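Local coordinates for uncharacterized protein (Neisseria meningitidis serogroup B, PDB 3OI8) that probably takes part in magnesium and cobalt ion transport, this piece being its adenosine-binding pair of CBS domains with the preceding N-terminal region, at residues I108-S120 and E130-Y142. Residues are numbered along the deposited sequence; the frame is centred on the assembly and turned at random.
Sequences ILRPAVFVPEGKS and EQRNHMAIVIDEY. With ADN (adenosine), chain F.
Phe114 lies beside Ile137 on one face of a parallel strand pair, while Val115 meets Ala136 and Val138 on the other, a compact example of how the parallel strands of a beta-alpha-beta unit present different side-chain contacts on their two faces. The unit belongs to the second CBS domain of the chain: strand 114-116, helix 121-130 and strand 135-139, with 114-116 at the edge of the sheet within this chain. The Phe114 and Ile137 side chains point the same way, Phe114 CD1 3.7 Å from Ile137 CB. With CG set beside its own backbone N (chi1 -63°), Phe114 also reaches obliquely across to Ile139, CD1 to CD1 at 3.5 Å. On its other branch, Ile137 meets Ala112, CG1 touching Ala112 CB, and strand 84-89 packs on both residues through Ile87.

On the opposite face, Val115 CG2 touches both Ala136 CB, at 4.0 Å, and Val138 CG2. The other branch of Val138, CG1, is crossed at about a right angle by the Glu117 side chain, whose CG comes within 3.5 Å; beyond it, the carboxylate is held by Arg41 and Ser146. Val113 meets Asn133 at an oblique angle, Val113 CG2 lying 3.6 Å from Asn133 ND2. Three backbone bonds join the strands, Ile137 N to Val113 O, Val115 N to Ile137 O and Ile139 N to Val115 O. Where direct pairing stops, water takes over. One accepts from Val113 N and donates to the carbonyl of Met135, an adenosine-pocket residue; at the far end, a second accepts from Glu117 N at 3.0 Å and donates to Ile139 O at 2.8 Å.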
loop_
_atom_site.group_PDB
_atom_site.type_symbol
_atom_site.label_atom_id
_atom_site.label_comp_id
_atom_site.label_asym_id
_atom_site.label_seq_id
_atom_site.Cartn_x
_atom_site.Cartn_y
_atom_site.Cartn_z
ATOM N N ILE A 108 1.227 3.813 -22.290
ATOM C CA ILE A 108 1.457 3.369 -20.905
ATOM C C ILE A 108 0.302 3.713 -19.966
ATOM O O ILE A 108 0.322 3.363 -18.795
ATOM C CB ILE A 108 2.794 3.927 -20.290
ATOM C CG1 ILE A 108 2.796 5.458 -20.269
ATOM C CG2 ILE A 108 4.048 3.372 -21.012
ATOM C CD1 ILE A 108 4.048 6.053 -19.637
ATOM N N LEU A 109 -0.697 4.416 -20.483
ATOM C CA LEU A 109 -1.838 4.813 -19.676
ATOM C C LEU A 109 -2.678 3.599 -19.308
ATOM O O LEU A 109 -3.006 2.771 -20.162
ATOM C CB LEU A 109 -2.709 5.788 -20.471
ATOM C CG LEU A 109 -3.809 6.516 -19.716
ATOM C CD1 LEU A 109 -3.169 7.473 -18.727
ATOM C CD2 LEU A 109 -4.692 7.259 -20.705
ATOM N N ARG A 110 -3.042 3.494 -18.038
ATOM C CA ARG A 110 -3.937 2.426 -17.618
ATOM C C ARG A 110 -5.343 2.978 -17.461
ATOM O O ARG A 110 -5.507 4.164 -17.186
ATOM C CB ARG A 110 -3.453 1.833 -16.307
ATOM C CG ARG A 110 -2.038 1.239 -16.395
ATOM C CD ARG A 110 -1.466 1.021 -15.017
ATOM N NE ARG A 110 -0.049 0.665 -15.035
ATOM C CZ ARG A 110 0.469 -0.346 -14.341
ATOM N NH1 ARG A 110 -0.320 -1.104 -13.590
ATOM N NH2 ARG A 110 1.770 -0.600 -14.395
ATOM N N PRO A 111 -6.362 2.116 -17.631
ATOM C CA PRO A 111 -7.763 2.520 -17.440
ATOM C C PRO A 111 -8.040 2.904 -15.985
ATOM O O PRO A 111 -7.452 2.336 -15.073
ATOM C CB PRO A 111 -8.553 1.261 -17.811
ATOM C CG PRO A 111 -7.563 0.135 -17.750
ATOM C CD PRO A 111 -6.239 0.723 -18.093
ATOM N N ALA A 112 -8.910 3.883 -15.778
ATOM C CA ALA A 112 -9.291 4.314 -14.429
ATOM C C ALA A 112 -10.424 3.447 -13.884
ATOM O O ALA A 112 -11.336 3.074 -14.617
ATOM C CB ALA A 112 -9.730 5.767 -14.454
ATOM N N VAL A 113 -10.357 3.125 -12.597
ATOM C CA VAL A 113 -11.481 2.489 -11.918
ATOM C C VAL A 113 -12.321 3.586 -11.265
ATOM O O VAL A 113 -11.776 4.501 -10.649
ATOM C CB VAL A 113 -10.986 1.483 -10.871
ATOM C CG1 VAL A 113 -12.131 0.991 -10.028
ATOM C CG2 VAL A 113 -10.290 0.319 -11.564
ATOM N N PHE A 114 -13.634 3.539 -11.456
ATOM C CA PHE A 114 -14.525 4.576 -10.925
ATOM C C PHE A 114 -15.364 4.044 -9.768
ATOM O O PHE A 114 -15.800 2.892 -9.793
ATOM C CB PHE A 114 -15.432 5.122 -12.032
ATOM C CG PHE A 114 -14.681 5.799 -13.147
ATOM C CD1 PHE A 114 -14.235 7.095 -13.005
ATOM C CD2 PHE A 114 -14.390 5.124 -14.316
ATOM C CE1 PHE A 114 -13.525 7.724 -14.034
ATOM C CE2 PHE A 114 -13.682 5.740 -15.335
ATOM C CZ PHE A 114 -13.250 7.041 -15.190
ATOM N N VAL A 115 -15.571 4.868 -8.745
ATOM C CA VAL A 115 -16.412 4.474 -7.607
ATOM C C VAL A 115 -17.217 5.675 -7.124
ATOM O O VAL A 115 -16.749 6.811 -7.241
ATOM C CB VAL A 115 -15.575 3.959 -6.420
ATOM C CG1 VAL A 115 -14.805 2.681 -6.795
ATOM C CG2 VAL A 115 -14.615 5.042 -5.939
ATOM N N PRO A 116 -18.420 5.428 -6.561
ATOM C CA PRO A 116 -19.262 6.486 -5.966
ATOM C C PRO A 116 -18.797 6.843 -4.559
ATOM O O PRO A 116 -18.088 6.057 -3.929
ATOM C CB PRO A 116 -20.652 5.843 -5.878
ATOM C CG PRO A 116 -20.446 4.349 -6.141
ATOM C CD PRO A 116 -18.980 4.083 -6.347
ATOM N N GLU A 117 -19.205 8.008 -4.071
ATOM C CA GLU A 117 -18.750 8.510 -2.775
ATOM C C GLU A 117 -19.285 7.673 -1.615
ATOM O O GLU A 117 -18.712 7.669 -0.518
ATOM C CB GLU A 117 -19.209 9.966 -2.580
ATOM C CG GLU A 117 -18.724 10.960 -3.628
ATOM C CD GLU A 117 -19.247 12.377 -3.379
ATOM O OE1 GLU A 117 -19.835 12.615 -2.298
ATOM O OE2 GLU A 117 -19.073 13.248 -4.262
ATOM N N GLY A 118 -20.396 6.981 -1.854
ATOM C CA GLY A 118 -21.089 6.261 -0.790
ATOM C C GLY A 118 -20.547 4.858 -0.561
ATOM O O GLY A 118 -20.948 4.169 0.363
ATOM N N LYS A 119 -19.621 4.427 -1.407
ATOM C CA LYS A 119 -19.074 3.085 -1.289
ATOM C C LYS A 119 -18.308 2.882 0.030
ATOM O O LYS A 119 -17.533 3.745 0.449
ATOM C CB LYS A 119 -18.183 2.785 -2.493
ATOM C CG LYS A 119 -17.576 1.390 -2.454
ATOM C CD LYS A 119 -16.514 1.258 -3.514
ATOM C CE LYS A 119 -17.035 0.497 -4.698
ATOM N NZ LYS A 119 -17.199 -0.940 -4.385
ATOM N N SER A 120 -18.523 1.744 0.686
ATOM C CA SER A 120 -17.839 1.478 1.952
ATOM C C SER A 120 -16.343 1.294 1.734
ATOM O O SER A 120 -15.929 0.693 0.747
ATOM C CB SER A 120 -18.419 0.234 2.639
ATOM O OG SER A 120 -17.886 -0.954 2.082
ATOM N N GLU A 130 -7.839 -7.131 -4.388
ATOM C CA GLU A 130 -8.099 -8.071 -5.473
ATOM C C GLU A 130 -7.526 -7.618 -6.821
ATOM O O GLU A 130 -6.762 -8.352 -7.443
ATOM C CB GLU A 130 -9.601 -8.344 -5.600
ATOM C CG GLU A 130 -10.184 -9.140 -4.441
ATOM C CD GLU A 130 -11.683 -9.350 -4.567
ATOM O OE1 GLU A 130 -12.296 -8.773 -5.494
ATOM O OE2 GLU A 130 -12.251 -10.091 -3.733
ATOM N N GLN A 131 -7.908 -6.417 -7.261
ATOM C CA GLN A 131 -7.533 -5.894 -8.571
ATOM C C GLN A 131 -6.080 -5.453 -8.619
ATOM O O GLN A 131 -5.622 -4.936 -9.639
ATOM C CB GLN A 131 -8.384 -4.671 -8.928
ATOM C CG GLN A 131 -9.887 -4.834 -8.805
ATOM C CD GLN A 131 -10.613 -3.499 -8.955
ATOM O OE1 GLN A 131 -10.430 -2.580 -8.148
ATOM N NE2 GLN A 131 -11.433 -3.386 -9.996
ATOM N N ARG A 132 -5.363 -5.620 -7.513
ATOM C CA ARG A 132 -4.025 -5.049 -7.403
ATOM C C ARG A 132 -4.092 -3.587 -7.816
ATOM O O ARG A 132 -3.207 -3.073 -8.499
ATOM C CB ARG A 132 -3.035 -5.806 -8.288
ATOM C CG ARG A 132 -2.600 -7.152 -7.735
ATOM C CD ARG A 132 -1.787 -6.985 -6.466
ATOM N NE ARG A 132 -0.987 -8.173 -6.188
ATOM C CZ ARG A 132 0.175 -8.439 -6.776
ATOM N NH1 ARG A 132 0.671 -7.600 -7.676
ATOM N NH2 ARG A 132 0.839 -9.543 -6.465
ATOM N N ASN A 133 -5.177 -2.936 -7.410
ATOM C CA ASN A 133 -5.418 -1.537 -7.712
ATOM C C ASN A 133 -4.886 -0.689 -6.565
ATOM O O ASN A 133 -4.809 -1.169 -5.423
ATOM C CB ASN A 133 -6.926 -1.289 -7.870
ATOM C CG ASN A 133 -7.221 -0.194 -8.857
ATOM O OD1 ASN A 133 -6.493 -0.038 -9.841
ATOM N ND2 ASN A 133 -8.278 0.588 -8.603
ATOM N N HIS A 134 -4.522 0.560 -6.861
ATOM C CA HIS A 134 -4.049 1.483 -5.825
ATOM C C HIS A 134 -4.822 2.801 -5.765
ATOM O O HIS A 134 -4.796 3.502 -4.753
ATOM C CB HIS A 134 -2.565 1.783 -6.023
ATOM C CG HIS A 134 -1.673 0.657 -5.616
ATOM N ND1 HIS A 134 -1.098 -0.203 -6.526
ATOM C CD2 HIS A 134 -1.281 0.231 -4.391
ATOM C CE1 HIS A 134 -0.382 -1.107 -5.879
ATOM N NE2 HIS A 134 -0.475 -0.865 -4.583
HETATM N N MSE A 135 -5.496 3.140 -6.853
HETATM C CA MSE A 135 -6.211 4.410 -6.914
HETATM C C MSE A 135 -7.534 4.227 -7.644
HETATM O O MSE A 135 -7.629 3.438 -8.584
HETATM C CB MSE A 135 -5.334 5.482 -7.591
HETATM C CG MSE A 135 -6.061 6.750 -8.048
HETATM SE SE MSE A 135 -4.850 8.060 -8.892
HETATM C CE MSE A 135 -3.846 8.611 -7.304
ATOM N N ALA A 136 -8.563 4.926 -7.183
ATOM C CA ALA A 136 -9.815 4.974 -7.924
ATOM C C ALA A 136 -10.231 6.429 -8.069
ATOM O O ALA A 136 -9.823 7.288 -7.284
ATOM C CB ALA A 136 -10.896 4.194 -7.220
ATOM N N ILE A 137 -11.047 6.695 -9.076
ATOM C CA ILE A 137 -11.580 8.034 -9.284
ATOM C C ILE A 137 -12.992 8.029 -8.722
ATOM O O ILE A 137 -13.781 7.137 -9.033
ATOM C CB ILE A 137 -11.635 8.370 -10.779
ATOM C CG1 ILE A 137 -10.230 8.283 -11.412
ATOM C CG2 ILE A 137 -12.346 9.720 -10.990
ATOM C CD1 ILE A 137 -9.206 9.242 -10.831
ATOM N N VAL A 138 -13.302 9.012 -7.882
ATOM C CA VAL A 138 -14.610 9.089 -7.259
ATOM C C VAL A 138 -15.537 9.926 -8.129
ATOM O O VAL A 138 -15.173 11.019 -8.558
ATOM C CB VAL A 138 -14.493 9.673 -5.857
ATOM C CG1 VAL A 138 -15.856 9.651 -5.129
ATOM C CG2 VAL A 138 -13.432 8.877 -5.084
ATOM N N ILE A 139 -16.719 9.383 -8.403
ATOM C CA ILE A 139 -17.700 9.999 -9.290
ATOM C C ILE A 139 -18.897 10.493 -8.469
ATOM O O ILE A 139 -19.349 9.808 -7.565
ATOM C CB ILE A 139 -18.199 8.961 -10.322
ATOM C CG1 ILE A 139 -17.058 8.514 -11.230
ATOM C CG2 ILE A 139 -19.352 9.517 -11.146
ATOM C CD1 ILE A 139 -16.369 9.657 -11.945
ATOM N N ASP A 140 -19.415 11.676 -8.781
ATOM C CA ASP A 140 -20.589 12.179 -8.076
ATOM C C ASP A 140 -21.855 11.556 -8.667
ATOM O O ASP A 140 -21.785 10.794 -9.633
ATOM C CB ASP A 140 -20.647 13.720 -8.099
ATOM C CG ASP A 140 -20.777 14.294 -9.503
ATOM O OD1 ASP A 140 -21.439 13.676 -10.362
ATOM O OD2 ASP A 140 -20.224 15.391 -9.748
ATOM N N GLU A 141 -23.010 11.884 -8.099
ATOM C CA GLU A 141 -24.252 11.241 -8.511
ATOM C C GLU A 141 -24.732 11.684 -9.898
ATOM O O GLU A 141 -25.786 11.251 -10.358
ATOM C CB GLU A 141 -25.353 11.453 -7.465
ATOM C CG GLU A 141 -25.610 12.908 -7.097
ATOM C CD GLU A 141 -24.735 13.395 -5.949
ATOM O OE1 GLU A 141 -23.506 13.164 -5.982
ATOM O OE2 GLU A 141 -25.282 14.018 -5.012
ATOM N N TYR A 142 -23.951 12.531 -10.563
ATOM C CA TYR A 142 -24.328 13.044 -11.875
ATOM C C TYR A 142 -23.345 12.646 -12.968
ATOM O O TYR A 142 -23.556 12.968 -14.133
ATOM C CB TYR A 142 -24.454 14.570 -11.852
ATOM C CG TYR A 142 -25.329 15.112 -10.745
ATOM C CD1 TYR A 142 -26.695 14.842 -10.717
ATOM C CD2 TYR A 142 -24.795 15.905 -9.735
ATOM C CE1 TYR A 142 -27.507 15.339 -9.708
ATOM C CE2 TYR A 142 -25.601 16.415 -8.724
ATOM C CZ TYR A 142 -26.957 16.126 -8.715
ATOM O OH TYR A 142 -27.763 16.625 -7.715
HETATM O "O5'" ADN F . 3.588 -6.448 -4.702
HETATM C "C5'" ADN F . 3.257 -7.738 -5.148
HETATM C "C4'" ADN F . 3.964 -8.805 -4.258
HETATM O "O4'" ADN F . 5.409 -8.743 -4.443
HETATM C "C3'" ADN F . 3.677 -8.574 -2.756
HETATM O "O3'" ADN F . 3.424 -9.801 -2.124
HETATM C "C2'" ADN F . 4.951 -7.999 -2.200
HETATM O "O2'" ADN F . 5.191 -8.458 -0.888
HETATM C "C1'" ADN F . 6.006 -8.616 -3.116
HETATM N N9 ADN F . 7.140 -7.714 -3.192
HETATM C C8 ADN F . 7.154 -6.202 -3.020
HETATM N N7 ADN F . 8.581 -5.748 -3.186
HETATM C C5 ADN F . 9.432 -6.994 -3.471
HETATM C C6 ADN F . 10.948 -7.195 -3.733
HETATM N N6 ADN F . 11.857 -6.055 -3.754
HETATM N N1 ADN F . 11.457 -8.537 -3.969
HETATM C C2 ADN F . 10.540 -9.749 -3.965
HETATM N N3 ADN F . 9.052 -9.553 -3.710
HETATM C C4 ADN F . 8.537 -8.192 -3.467
HETATM O O HOH W 1 -7.977 3.636 -11.266
HETATM O O HOH W 2 -21.387 9.270 -5.780
#